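Local structure of interleukin-20 receptor subunit beta (Homo sapiens, 6DF3) at residues Arg80-Gly84 / Ser85-Ala89; His95-Asn98 / Arg99-Ile103. The protein forms, with IL20RA, a cell-surface receptor for the cytokines IL19, IL20 and IL24 and, with IL22RA1, a receptor for IL20 and IL24. The protein carries 1 engineered substitution. All blocks are in the same frame, centred on the assembly; numbering follows the deposited sequence.

Contact 1. Residues Arg80-Gly84 / Ser85-Ala89; sequences RATLG and SQTSA
Thr87 lays its CG2 over one face of the Arg80 guanidinium, 3.8 Å from Arg80 NE and shifted toward the group's rim, though the exact place of this methyl is doubtful. Arg80 reaches across on a chain extended from CG to NE, so that the threonine meets both its CD and the guanidinium, while Arg80 CB rests 3.5 Å from Ser88 OG. Thr87 also forms a non-hydrogen-bonded pair with Thr82 in this tight antiparallel hairpin.

Beyond that pair, Ser88 illustrates how a side chain can stand in for a backbone acceptor. Ser88 N donates to Ala81 O at 2.8 Å. Ala81 N, however, does not go to the serine carbonyl but points almost straight at Ser88 OG, 2.8 Å away with 176° at the hydrogen. With OG tucked between the backbone N and the carbonyl carbon (chi1 62°), the hydroxyl faces Ala81 and also donates to Ala89 O at 3.0 Å. An alanine here would probably leave Ala81 N without its acceptor and Ala89 O without this donor.

Nearer the turn, Leu83 N makes a bent bond of 3.0 Å to Gln86 O before the chain reverses at Gly84 and Ser85, the F-G turn of a fibronectin type III domain. Because the Ser88 hydroxyl accepts from Ala81 N and donates to Ala89 O, both its roles are used and its rotation is fixed.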
loop_
_atom_site.group_PDB
_atom_site.type_symbol
_atom_site.label_atom_id
_atom_site.label_comp_id
_atom_site.label_asym_id
_atom_site.label_seq_id
_atom_site.Cartn_x
_atom_site.Cartn_y
_atom_site.Cartn_z
ATOM N N ARG C 80 14.763 27.026 9.840
ATOM C CA ARG C 80 15.792 28.009 10.166
ATOM C C ARG C 80 16.454 28.508 8.909
ATOM O O ARG C 80 16.314 27.916 7.843
ATOM C CB ARG C 80 16.827 27.415 11.117
ATOM C CG ARG C 80 17.830 26.445 10.486
ATOM C CD ARG C 80 18.877 25.942 11.476
ATOM N NE ARG C 80 19.567 24.792 10.894
ATOM C CZ ARG C 80 20.468 24.036 11.523
ATOM N NH1 ARG C 80 20.854 24.307 12.762
ATOM N NH2 ARG C 80 20.994 22.993 10.882
ATOM N N ALA C 81 17.187 29.601 9.051
ATOM C CA ALA C 81 17.843 30.217 7.940
ATOM C C ALA C 81 19.337 30.059 8.097
ATOM O O ALA C 81 19.831 30.056 9.210
ATOM C CB ALA C 81 17.468 31.676 7.885
ATOM N N THR C 82 20.011 29.895 6.957
ATOM C CA THR C 82 21.476 29.841 6.845
ATOM C C THR C 82 22.016 30.846 5.817
ATOM O O THR C 82 21.360 31.185 4.807
ATOM C CB THR C 82 22.029 28.439 6.440
ATOM O OG1 THR C 82 21.175 27.807 5.474
ATOM C CG2 THR C 82 22.145 27.525 7.656
ATOM N N LEU C 83 23.243 31.272 6.111
ATOM C CA LEU C 83 23.990 32.267 5.345
ATOM C C LEU C 83 25.471 32.034 5.707
ATOM O O LEU C 83 26.115 32.869 6.365
ATOM C CB LEU C 83 23.501 33.686 5.703
ATOM C CG LEU C 83 23.665 34.796 4.668
ATOM C CD1 LEU C 83 22.953 36.078 5.078
ATOM C CD2 LEU C 83 25.128 35.082 4.440
ATOM N N GLY C 84 25.970 30.856 5.325
ATOM C CA GLY C 84 27.347 30.443 5.628
ATOM C C GLY C 84 27.547 29.806 6.995
ATOM O O GLY C 84 27.044 28.715 7.243
ATOM N N SER C 85 28.327 30.458 7.864
ATOM C CA SER C 85 28.459 30.028 9.275
ATOM C C SER C 85 27.179 30.354 10.059
ATOM O O SER C 85 26.612 29.486 10.776
ATOM C CB SER C 85 29.707 30.634 9.961
ATOM O OG SER C 85 30.127 31.867 9.395
ATOM N N GLN C 86 26.718 31.598 9.904
ATOM C CA GLN C 86 25.518 32.039 10.590
ATOM C C GLN C 86 24.288 31.158 10.198
ATOM O O GLN C 86 23.851 31.153 9.048
ATOM C CB GLN C 86 25.303 33.561 10.411
ATOM C CG GLN C 86 26.001 34.413 11.486
ATOM C CD GLN C 86 25.600 35.882 11.437
ATOM O OE1 GLN C 86 25.163 36.377 10.404
ATOM N NE2 GLN C 86 25.736 36.580 12.557
ATOM N N THR C 87 23.850 30.324 11.145
ATOM C CA THR C 87 22.509 29.781 11.194
ATOM C C THR C 87 21.710 30.634 12.170
ATOM O O THR C 87 22.218 31.017 13.221
ATOM C CB THR C 87 22.460 28.364 11.806
ATOM O OG1 THR C 87 23.606 28.169 12.634
ATOM C CG2 THR C 87 22.449 27.302 10.778
ATOM N N SER C 88 20.440 30.876 11.855
ATOM C CA SER C 88 19.501 31.443 12.834
ATOM C C SER C 88 19.124 30.397 13.905
ATOM O O SER C 88 19.506 29.255 13.818
ATOM C CB SER C 88 18.229 31.883 12.134
ATOM O OG SER C 88 17.565 30.762 11.528
ATOM N N ALA C 89 18.368 30.797 14.911
ATOM C CA ALA C 89 17.799 29.865 15.831
ATOM C C ALA C 89 16.628 29.151 15.083
ATOM O O ALA C 89 16.248 29.555 13.974
ATOM C CB ALA C 89 17.329 30.606 17.073
#

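Contact 2. Residues His95-Asn98 / Arg99-Ile103; sequences HPFN and RQSTI. Engineered in segment 99-103: Gln100 (natural residue Asn).
Asn98 turns both of its oxygens on Gln100 and Ser101, and these bonds lie where the chain bends as it leaves its strand. The backbone oxygen is gripped twice by one residue: Ser101 N reaches Asn98 O at 2.9 Å in a nearly straight bond, and Ser101 OG donates to the same Asn98 O, also at 2.9 Å. The side-chain oxygen takes a third donor, Gln100 N, which lies 2.9 Å from Asn98 OD1 and approaches from outside the plane of the amide, tilted 33° from it. CG of Asn98 stands anti to its own nitrogen (chi1 -169°), a setting that carries OD1 forward to Gln100.

This is an Asx turn laid over a 3-10 turn, placed where the last strand of the first fibronectin type III domain runs into the linker to the second. The inner side is close-packed. The buried Phe97 ring brings CE2 to 3.7 Å from Arg99 N, approaching obliquely, and its CE1 lies 3.8 Å from Ser101 OG; the ring also meets the ring of His16 and touches Val9. Arg99, also buried, sends its extended chain away from the turn to Thr72, whose OG1 receives NE. Gln100, an engineered residue replacing asparagine, runs alongside Asn98, with the two amide planes 71° apart; its CB sits 3.1 Å from Asn98 OD1, whereas its bent end leads off and gives NE2 to Ile178 O.

Toward solvent the contact thins at Ser101, which is exposed, yet its hydroxyl stays turned inward to Asn98 O.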
loop_
_atom_site.group_PDB
_atom_site.type_symbol
_atom_site.label_atom_id
_atom_site.label_comp_id
_atom_site.label_asym_id
_atom_site.label_seq_id
_atom_site.Cartn_x
_atom_site.Cartn_y
_atom_site.Cartn_z
ATOM N N HIS C 95 0.917 26.211 15.957
ATOM C CA HIS C 95 -0.053 25.138 16.067
ATOM C C HIS C 95 0.303 23.984 15.169
ATOM O O HIS C 95 0.403 24.128 13.959
ATOM C CB HIS C 95 -1.453 25.668 15.744
ATOM C CG HIS C 95 -1.884 26.742 16.711
ATOM N ND1 HIS C 95 -2.013 28.075 16.351
ATOM C CD2 HIS C 95 -2.105 26.690 18.053
ATOM C CE1 HIS C 95 -2.356 28.782 17.413
ATOM N NE2 HIS C 95 -2.422 27.967 18.456
ATOM N N PRO C 96 0.535 22.824 15.766
ATOM C CA PRO C 96 0.885 21.616 15.069
ATOM C C PRO C 96 -0.089 21.326 13.912
ATOM O O PRO C 96 -1.256 21.587 14.016
ATOM C CB PRO C 96 0.676 20.564 16.167
ATOM C CG PRO C 96 1.064 21.267 17.409
ATOM C CD PRO C 96 0.414 22.590 17.221
ATOM N N PHE C 97 0.405 20.866 12.794
ATOM C CA PHE C 97 -0.430 20.602 11.618
ATOM C C PHE C 97 -0.877 19.097 11.509
ATOM O O PHE C 97 -0.039 18.162 11.574
ATOM C CB PHE C 97 0.378 20.900 10.352
ATOM C CG PHE C 97 -0.403 20.649 9.098
ATOM C CD1 PHE C 97 -1.465 21.504 8.770
ATOM C CD2 PHE C 97 -0.135 19.522 8.303
ATOM C CE1 PHE C 97 -2.229 21.246 7.651
ATOM C CE2 PHE C 97 -0.873 19.274 7.166
ATOM C CZ PHE C 97 -1.937 20.113 6.843
ATOM N N ASN C 98 -2.161 18.902 11.241
ATOM C CA ASN C 98 -2.798 17.664 11.032
ATOM C C ASN C 98 -3.451 17.698 9.643
ATOM O O ASN C 98 -4.401 18.481 9.393
ATOM C CB ASN C 98 -3.863 17.413 12.114
ATOM C CG ASN C 98 -4.399 15.944 12.090
ATOM O OD1 ASN C 98 -4.548 15.329 11.018
ATOM N ND2 ASN C 98 -4.675 15.390 13.261
ATOM N N ARG C 99 -3.067 16.753 8.769
ATOM C CA ARG C 99 -3.651 16.717 7.442
ATOM C C ARG C 99 -5.177 16.483 7.422
ATOM O O ARG C 99 -5.747 16.659 6.404
ATOM C CB ARG C 99 -2.943 15.731 6.536
ATOM C CG ARG C 99 -3.209 14.258 6.882
ATOM C CD ARG C 99 -2.211 13.350 6.160
ATOM N NE ARG C 99 -2.532 11.953 6.426
ATOM C CZ ARG C 99 -1.966 10.924 5.834
ATOM N NH1 ARG C 99 -1.100 11.100 4.850
ATOM N NH2 ARG C 99 -2.309 9.708 6.223
ATOM N N GLN C 100 -5.791 16.017 8.505
ATOM C CA GLN C 100 -7.252 15.963 8.660
ATOM C C GLN C 100 -7.888 17.351 8.316
ATOM O O GLN C 100 -8.976 17.440 7.893
ATOM C CB GLN C 100 -7.544 15.550 10.112
ATOM C CG GLN C 100 -9.004 15.430 10.582
ATOM C CD GLN C 100 -9.608 14.085 10.186
ATOM O OE1 GLN C 100 -8.993 13.024 10.391
ATOM N NE2 GLN C 100 -10.811 14.114 9.610
ATOM N N SER C 101 -7.159 18.431 8.518
ATOM C CA SER C 101 -7.668 19.741 8.248
ATOM C C SER C 101 -7.351 20.222 6.839
ATOM O O SER C 101 -7.535 21.375 6.578
ATOM C CB SER C 101 -7.114 20.690 9.288
ATOM O OG SER C 101 -5.758 20.968 8.936
ATOM N N THR C 102 -6.907 19.367 5.908
ATOM C CA THR C 102 -6.626 19.854 4.562
ATOM C C THR C 102 -7.892 20.541 3.906
ATOM O O THR C 102 -9.041 20.214 4.282
ATOM C CB THR C 102 -6.092 18.816 3.677
ATOM O OG1 THR C 102 -5.531 19.401 2.519
ATOM C CG2 THR C 102 -7.144 17.790 3.270
ATOM N N ILE C 103 -7.676 21.495 2.982
ATOM C CA ILE C 103 -8.803 22.176 2.309
ATOM C C ILE C 103 -9.172 21.330 1.098
ATOM O O ILE C 103 -8.415 21.240 0.166
ATOM C CB ILE C 103 -8.460 23.612 1.897
ATOM C CG1 ILE C 103 -8.187 24.432 3.172
ATOM C CG2 ILE C 103 -9.593 24.194 1.042
ATOM C CD1 ILE C 103 -7.554 25.793 2.962
#

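Overall arrangement
Contacts 1 and 2 mark the two ends of strand 86-98, an outermost strand of the four-stranded sheet in the first fibronectin type III domain. Contact 1 comes first along the chain, at the hairpin that joins strand 74-83 to this strand; contact 2 follows where the same strand gives way to the linker before strand 109-114. Their centres lie 28 Å apart and their nearest atoms about 15 Å, so neither contact reaches the other. One sits at the distal tip of the domain, the other beside the junction with the second domain. There Arg180 bonds to the backbone of Gln100 and Thr102, consistent with a part in fixing how the two domains sit together.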